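Beta-N-acetylhexosaminidase (Thermotoga neapolitana, PDB 5C0Q) probably catalyses the hydrolysis of terminal non-reducing N-acetyl-D-hexosamine residues in N-acetyl-beta-D-hexosaminides. Local coordinates at residues Phe112-Asp117 and Glu145-Tyr150; Phe108-Ala113 and Ile156-His161; Gly67-Leu72 and Asp128-Gly133. All coordinates share one frame; numbering follows the deposited sequence.

Contact 1 of 3, residues Phe112-Asp117 and Glu145-Tyr150; sequences FAPVLD and EACMGY. With ZN (zinc ion), chain O.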
# COMPACT_ATOMS: atom_id res chain seq x y z
N PHE B 112 7.28 -0.25 15.48
CA PHE B 112 6.94 0.14 16.85
C PHE B 112 5.52 -0.30 17.22
O PHE B 112 4.60 0.50 17.27
CB PHE B 112 7.10 1.65 17.04
CG PHE B 112 8.53 2.14 16.98
CD1 PHE B 112 9.59 1.30 17.21
CD2 PHE B 112 8.80 3.46 16.70
CE1 PHE B 112 10.88 1.76 17.16
CE2 PHE B 112 10.10 3.91 16.65
CZ PHE B 112 11.16 3.05 16.88
N ALA B 113 5.36 -1.60 17.43
CA ALA B 113 4.12 -2.24 17.82
C ALA B 113 4.53 -3.63 18.24
O ALA B 113 5.62 -4.05 17.90
CB ALA B 113 3.15 -2.27 16.69
N PRO B 114 3.69 -4.35 19.00
CA PRO B 114 2.37 -3.95 19.51
C PRO B 114 2.36 -3.07 20.76
O PRO B 114 3.27 -3.05 21.54
CB PRO B 114 1.70 -5.28 19.81
CG PRO B 114 2.85 -6.17 20.18
CD PRO B 114 4.02 -5.73 19.38
N VAL B 115 1.26 -2.34 20.92
CA VAL B 115 0.89 -1.68 22.15
C VAL B 115 0.43 -2.73 23.13
O VAL B 115 -0.41 -3.51 22.80
CB VAL B 115 -0.26 -0.68 21.92
CG1 VAL B 115 -0.84 -0.22 23.28
CG2 VAL B 115 0.21 0.47 21.06
N LEU B 116 1.01 -2.75 24.32
CA LEU B 116 0.63 -3.71 25.35
C LEU B 116 -0.08 -3.11 26.57
O LEU B 116 -0.45 -3.83 27.48
CB LEU B 116 1.85 -4.50 25.79
CG LEU B 116 2.47 -5.39 24.71
CD1 LEU B 116 3.59 -6.24 25.29
CD2 LEU B 116 1.37 -6.25 24.09
N ASP B 117 -0.33 -1.82 26.53
CA ASP B 117 -1.01 -1.10 27.55
C ASP B 117 -2.43 -1.60 27.72
O ASP B 117 -3.05 -2.00 26.77
CB ASP B 117 -0.99 0.37 27.20
CG ASP B 117 0.40 0.88 27.07
OD1 ASP B 117 1.11 0.84 28.08
OD2 ASP B 117 0.77 1.33 25.95
N GLU B 145 0.82 -13.16 19.99
CA GLU B 145 0.54 -13.46 18.61
C GLU B 145 1.05 -12.37 17.72
O GLU B 145 1.58 -12.65 16.67
CB GLU B 145 -0.95 -13.65 18.37
CG GLU B 145 -1.50 -15.02 18.75
CD GLU B 145 -1.13 -16.04 17.73
OE1 GLU B 145 -0.74 -15.67 16.62
OE2 GLU B 145 -1.22 -17.23 18.00
N ALA B 146 0.91 -11.12 18.16
CA ALA B 146 1.41 -9.99 17.38
C ALA B 146 2.95 -9.97 17.22
O ALA B 146 3.44 -9.81 16.12
CB ALA B 146 0.94 -8.67 17.99
N CYS B 147 3.69 -10.13 18.30
CA CYS B 147 5.15 -10.18 18.21
C CYS B 147 5.62 -11.31 17.33
O CYS B 147 6.56 -11.16 16.60
CB CYS B 147 5.78 -10.32 19.59
SG CYS B 147 5.63 -8.88 20.54
N MET B 148 4.96 -12.45 17.44
CA MET B 148 5.31 -13.62 16.69
C MET B 148 5.00 -13.44 15.17
O MET B 148 5.76 -13.86 14.33
CB MET B 148 4.57 -14.84 17.26
CG MET B 148 4.87 -16.13 16.54
SD MET B 148 6.54 -16.69 16.97
CE MET B 148 6.36 -16.99 18.73
N GLY B 149 3.85 -12.84 14.84
CA GLY B 149 3.49 -12.55 13.48
C GLY B 149 4.44 -11.55 12.82
O GLY B 149 4.91 -11.78 11.71
N TYR B 150 4.73 -10.46 13.51
CA TYR B 150 5.64 -9.47 13.01
C TYR B 150 6.95 -10.15 12.68
O TYR B 150 7.55 -9.91 11.63
CB TYR B 150 5.86 -8.33 14.02
CG TYR B 150 4.78 -7.29 14.00
CD1 TYR B 150 4.34 -6.74 12.80
CD2 TYR B 150 4.19 -6.85 15.20
CE1 TYR B 150 3.37 -5.81 12.78
CE2 TYR B 150 3.19 -5.91 15.20
CZ TYR B 150 2.79 -5.39 13.99
OH TYR B 150 1.81 -4.47 13.98
ZN ZN O . 1.36 3.19 25.40
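Tyr150 and Cys147 reach Ala113 and Pro114 with similar first torsions: each swings its side chain beside its own backbone N and opposite the carbonyl carbon, at chi1 -81° for Tyr150 CG and -71° for Cys147 SG. The tyrosine ring comes obliquely alongside Ala113, with Tyr150 CE2 at 3.9 Å from Ala113 CB and Tyr150 OH at 3.7 Å from the same methyl. Tyr150 CE2 also approaches Pro114 CD, at 4.3 Å. The pyrrolidine meets the helix with its CG and CD: Pro114 CG rests on the methyl of Ala146, 3.8 Å from Ala146 CB, while Pro114 CD abuts the sulfur, 3.7 Å from Cys147 SG. The peptide bond before Pro114 is cis, and both Ala113 and Pro114 direct their CB atoms at the helix. This is the TIM-barrel domain of a family 3 glycoside hydrolase: the chain leaving strand 110-111 packs against helix 136-153, which follows it and lies on the outer side of the barrel. The interface is apolar and buried. On the helix side, Ala146 and Tyr150 also touch Cys96 of helix 90-106, and Cys147 touches Ile197 of helix 191-198. With an alanine in place of Tyr150 the ring is gone, and Ala113 CB and Pro114 CD would probably face a gap between the loop and the helix. Three residues past the proline, Asp117 OD2 binds a zinc ion at 2.0 Å; His161 and His165 supply its other two protein ligands.

Contact 2 of 3, residues Phe108-Ala113 and Ile156-His161; sequences FNMVFA and IPCIKH. With ZN (zinc ion), chain O.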
# COMPACT_ATOMS: atom_id res chain seq x y z
N PHE B 108 11.57 -1.84 5.55
CA PHE B 108 11.53 -1.77 7.02
C PHE B 108 12.05 -3.05 7.66
O PHE B 108 11.85 -4.13 7.12
CB PHE B 108 10.11 -1.50 7.52
CG PHE B 108 9.58 -0.17 7.14
CD1 PHE B 108 9.82 0.94 7.92
CD2 PHE B 108 8.85 0.00 5.97
CE1 PHE B 108 9.35 2.16 7.56
CE2 PHE B 108 8.38 1.25 5.59
CZ PHE B 108 8.63 2.31 6.37
N ASN B 109 12.70 -2.95 8.81
CA ASN B 109 13.13 -4.13 9.53
C ASN B 109 12.71 -4.13 11.01
O ASN B 109 12.99 -5.05 11.74
CB ASN B 109 14.65 -4.30 9.40
CG ASN B 109 15.41 -3.05 9.72
OD1 ASN B 109 15.24 -2.47 10.77
ND2 ASN B 109 16.25 -2.63 8.82
N MET B 110 12.01 -3.07 11.44
CA MET B 110 11.45 -2.98 12.78
C MET B 110 10.14 -2.19 12.71
O MET B 110 10.01 -1.29 11.93
CB MET B 110 12.44 -2.33 13.75
CG MET B 110 11.92 -1.99 15.16
SD MET B 110 13.28 -1.62 16.28
CE MET B 110 12.45 -0.87 17.56
N VAL B 111 9.18 -2.54 13.53
CA VAL B 111 7.97 -1.79 13.69
C VAL B 111 7.77 -1.45 15.20
O VAL B 111 8.13 -2.24 16.08
CB VAL B 111 6.76 -2.56 13.17
CG1 VAL B 111 6.49 -3.79 14.01
CG2 VAL B 111 5.53 -1.67 13.19
N PHE B 112 7.28 -0.25 15.48
CA PHE B 112 6.94 0.14 16.85
C PHE B 112 5.52 -0.30 17.22
O PHE B 112 4.60 0.50 17.27
CB PHE B 112 7.10 1.65 17.04
CG PHE B 112 8.53 2.14 16.98
CD1 PHE B 112 9.59 1.30 17.21
CD2 PHE B 112 8.80 3.46 16.70
CE1 PHE B 112 10.88 1.76 17.16
CE2 PHE B 112 10.10 3.91 16.65
CZ PHE B 112 11.16 3.05 16.88
N ALA B 113 5.36 -1.60 17.43
CA ALA B 113 4.12 -2.24 17.82
C ALA B 113 4.53 -3.63 18.24
O ALA B 113 5.62 -4.05 17.90
CB ALA B 113 3.15 -2.27 16.69
N ILE B 156 11.21 -6.90 13.16
CA ILE B 156 11.34 -7.02 14.63
C ILE B 156 10.38 -6.15 15.42
O ILE B 156 10.38 -4.94 15.27
CB ILE B 156 12.75 -6.65 15.09
CG1 ILE B 156 13.74 -7.66 14.57
CG2 ILE B 156 12.87 -6.70 16.60
CD1 ILE B 156 15.14 -7.17 14.72
N PRO B 157 9.58 -6.74 16.31
CA PRO B 157 8.66 -5.90 17.09
C PRO B 157 9.31 -5.13 18.21
O PRO B 157 10.38 -5.43 18.69
CB PRO B 157 7.66 -6.91 17.65
CG PRO B 157 8.40 -8.18 17.72
CD PRO B 157 9.39 -8.18 16.59
N CYS B 158 8.62 -4.07 18.58
CA CYS B 158 9.01 -3.27 19.71
C CYS B 158 7.77 -3.01 20.57
O CYS B 158 6.90 -2.24 20.20
CB CYS B 158 9.64 -1.95 19.28
SG CYS B 158 10.30 -0.99 20.66
N ILE B 159 7.69 -3.70 21.69
CA ILE B 159 6.54 -3.62 22.56
C ILE B 159 6.60 -2.33 23.33
O ILE B 159 7.64 -1.86 23.62
CB ILE B 159 6.45 -4.84 23.51
CG1 ILE B 159 7.69 -4.92 24.39
CG2 ILE B 159 6.30 -6.11 22.71
CD1 ILE B 159 7.72 -6.15 25.27
N LYS B 160 5.45 -1.74 23.59
CA LYS B 160 5.39 -0.44 24.21
C LYS B 160 4.09 -0.30 25.04
O LYS B 160 3.18 -1.10 24.87
CB LYS B 160 5.52 0.66 23.14
CG LYS B 160 4.45 0.66 22.09
CD LYS B 160 4.83 1.54 20.89
CE LYS B 160 3.62 1.79 20.03
NZ LYS B 160 3.86 2.74 18.93
N HIS B 161 4.05 0.60 26.02
CA HIS B 161 5.23 1.27 26.58
C HIS B 161 5.48 0.77 28.00
O HIS B 161 4.65 0.95 28.88
CB HIS B 161 5.04 2.78 26.64
CG HIS B 161 4.55 3.40 25.37
ND1 HIS B 161 3.23 3.39 25.00
CD2 HIS B 161 5.21 4.05 24.38
CE1 HIS B 161 3.09 4.01 23.85
NE2 HIS B 161 4.28 4.41 23.45
ZN ZN O . 1.36 3.19 25.40
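Lys160 NZ has two partners: it donates to Phe112 O at 2.9 Å and forms a salt bridge with Glu65. Lys160 arrives there as an extended chain, although CG starts between the backbone N and the carbonyl carbon (chi1 61°); the ammonium stands above the plane of the Phe112 carbonyl. That carbonyl belongs to the central residue of an inverse gamma turn, closed by a weak bond from Ala113 N to Val111 O. Before the turn a short, weakly bonded strand pairs in parallel with 156-160, through the bridge of Met110 with Ile156. There Ile156 N donates almost straight (174°) to Asn109 O at 2.9 Å, and Val111 N donates to Ile156 O at 3.2 Å. At the end of the turn Cys158 N donates to Ala113 O at 3.1 Å. These are neighbouring strands of the TIM barrel, joined in the chain by helix 136-153 in a beta-alpha-beta crossover; Val111 and Pro157 face that helix. Met110, with CG anti to its N, runs its thioether along the other face until Met110 CE meets Cys158 CB at 3.5 Å. The same methyl lies in plane at the edge of the Phe112 ring, where Cys158 CB also approaches Phe112 CD1, at 3.9 Å. Cys158 SG makes an oblique sulfur-aromatic contact, 5.2 Å from the Phe112 ring centroid. After Lys160 a cis peptide turns the chain into His161, whose ND1 binds the zinc ion at 1.9 Å.

Contact 3 of 3, residues Gly67-Leu72 and Asp128-Gly133; sequences GQLEVL and DLRSFG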
# COMPACT_ATOMS: atom_id res chain seq x y z
N GLY B 67 -5.08 0.05 12.83
CA GLY B 67 -6.18 0.79 13.43
C GLY B 67 -5.97 2.28 13.36
O GLY B 67 -5.75 2.85 12.30
N GLN B 68 -6.02 2.91 14.52
CA GLN B 68 -5.98 4.35 14.68
C GLN B 68 -4.63 4.94 14.26
O GLN B 68 -4.55 5.99 13.70
CB GLN B 68 -6.29 4.62 16.14
CG GLN B 68 -6.56 5.97 16.61
CD GLN B 68 -6.92 5.91 18.08
OE1 GLN B 68 -7.56 4.96 18.51
NE2 GLN B 68 -6.48 6.88 18.86
N LEU B 69 -3.55 4.24 14.53
CA LEU B 69 -2.30 4.72 14.01
C LEU B 69 -1.88 3.95 12.80
O LEU B 69 -1.28 2.91 12.94
CB LEU B 69 -1.19 4.58 15.03
CG LEU B 69 -0.81 5.87 15.67
CD1 LEU B 69 -1.95 6.31 16.55
CD2 LEU B 69 0.43 5.65 16.46
N GLU B 70 -2.17 4.48 11.61
CA GLU B 70 -1.73 3.89 10.36
C GLU B 70 -1.00 4.94 9.54
O GLU B 70 -1.53 5.99 9.32
CB GLU B 70 -2.92 3.31 9.62
CG GLU B 70 -3.38 2.00 10.25
CD GLU B 70 -4.64 1.42 9.65
OE1 GLU B 70 -5.43 2.15 9.04
OE2 GLU B 70 -4.85 0.21 9.79
N VAL B 71 0.22 4.64 9.10
CA VAL B 71 1.07 5.58 8.41
C VAL B 71 1.58 5.01 7.08
O VAL B 71 2.11 5.74 6.28
CB VAL B 71 2.27 6.02 9.26
CG1 VAL B 71 1.83 6.74 10.50
CG2 VAL B 71 3.21 4.84 9.60
N LEU B 72 1.43 3.72 6.86
CA LEU B 72 1.85 3.12 5.63
C LEU B 72 0.64 2.79 4.73
O LEU B 72 -0.10 1.87 5.02
CB LEU B 72 2.67 1.87 5.89
CG LEU B 72 3.98 1.99 6.66
CD1 LEU B 72 4.62 0.64 6.84
CD2 LEU B 72 4.95 2.96 6.06
N ASP B 128 -7.42 5.12 22.73
CA ASP B 128 -8.68 4.48 23.02
C ASP B 128 -8.84 3.15 22.31
O ASP B 128 -9.20 2.16 22.90
CB ASP B 128 -9.81 5.42 22.62
CG ASP B 128 -11.12 5.02 23.20
OD1 ASP B 128 -11.15 3.99 23.93
OD2 ASP B 128 -12.13 5.71 22.90
N LEU B 129 -8.56 3.15 21.02
CA LEU B 129 -8.67 1.96 20.23
C LEU B 129 -7.35 1.18 20.13
O LEU B 129 -7.31 0.08 19.62
CB LEU B 129 -9.19 2.37 18.86
CG LEU B 129 -10.65 2.80 18.78
CD1 LEU B 129 -11.03 3.10 17.39
CD2 LEU B 129 -11.54 1.72 19.27
N ARG B 130 -6.27 1.74 20.66
CA ARG B 130 -4.97 1.18 20.44
C ARG B 130 -4.57 0.01 21.35
O ARG B 130 -3.53 -0.60 21.16
CB ARG B 130 -3.95 2.29 20.55
CG ARG B 130 -4.07 3.27 19.44
CD ARG B 130 -3.24 4.48 19.65
NE ARG B 130 -1.83 4.16 19.75
CZ ARG B 130 -0.92 4.97 20.25
NH1 ARG B 130 -1.27 6.15 20.69
NH2 ARG B 130 0.34 4.63 20.29
N SER B 131 -5.42 -0.33 22.29
CA SER B 131 -5.16 -1.39 23.21
C SER B 131 -6.03 -2.61 22.91
O SER B 131 -7.15 -2.49 22.54
CB SER B 131 -5.37 -0.86 24.65
OG SER B 131 -5.63 -1.86 25.60
N PHE B 132 -5.50 -3.79 23.14
CA PHE B 132 -6.26 -5.01 22.93
C PHE B 132 -7.41 -5.26 23.90
O PHE B 132 -8.30 -6.00 23.59
CB PHE B 132 -5.33 -6.21 23.03
CG PHE B 132 -4.41 -6.39 21.87
CD1 PHE B 132 -4.90 -6.69 20.60
CD2 PHE B 132 -3.04 -6.39 22.07
CE1 PHE B 132 -4.07 -6.92 19.56
CE2 PHE B 132 -2.21 -6.61 21.02
CZ PHE B 132 -2.73 -6.89 19.76
N GLY B 133 -7.39 -4.65 25.09
CA GLY B 133 -8.43 -4.86 26.09
C GLY B 133 -8.06 -4.57 27.55
O GLY B 133 -6.96 -4.15 27.85
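Gln68 and Arg130 contribute the largest buried areas to this contact, followed by Leu69. Gln68 is stretched out, with CG anti to the backbone N (chi1 -169°) and the chain straight beyond it, which carries its amide across to the loop at Leu129. There Gln68 OE1 accepts the backbone N-H of Leu129 at 3.3 Å; the donor lies in the plane of the amide carbonyl, but the hydrogen bond is bent, with an N-H...O angle of 144°. Besides taking this N-H, Gln68 OE1 packs close against the leucine side chain, 3.1 Å from Leu129 CB. Arg130 runs across Gln68 at about a right angle. Its aliphatic part passes the amide, Arg130 CG lying 4.0 Å from Gln68 OE1, and the amide and guanidinium planes are 76° apart, so the two groups do not stack. Arg130 bends at chi3 and thereby turns its flat end towards Leu69. Leu69 CD1 lies over one face of the guanidinium, displaced towards the rim, and also touches the aliphatic part of the arginine, 3.8 Å from Arg130 CD. The leucine methyl takes that face, while Arg130 NH2 forms a salt bridge with Glu65. The second subunit also reaches this contact: its Arg431 packs on Gln68 and Leu129, and its Lys451 forms a salt bridge with Glu70. Nearest atoms of the Arg130 side chain and of a second zinc ion, not the one on Asp117, are about 4 Å apart. Both segments belong to loops that follow neighbouring strands, 59-62 and 110-111, and such beta-alpha loops at the C-terminal ends of the strands are where TIM-barrel enzymes place their active sites.

Overall arrangement
Contacts 1 and 2 are buried, and their segments overlap at Phe112 and Ala113: helix 136-153 packs there by apolar contact, whereas strand 156-162 pairs through backbone bonds. Ala113 CB points toward that helix and away from the strand, which takes its carbonyl. Both lead to the same zinc ion, through Asp117 in contact 1 and His161 in contact 2, and Leu116 N probably bonds to Lys160 O between them. Contact 3 is only partly buried, holds two loops rather than regular elements, and combines a side-chain-to-backbone bond from Gln68 with Leu69 packing on Arg130; the second subunit borders part of it. Ser131 OG probably bonds to Asp117 O, and Glu65 gathers Arg130 and Lys160 around one carboxylate.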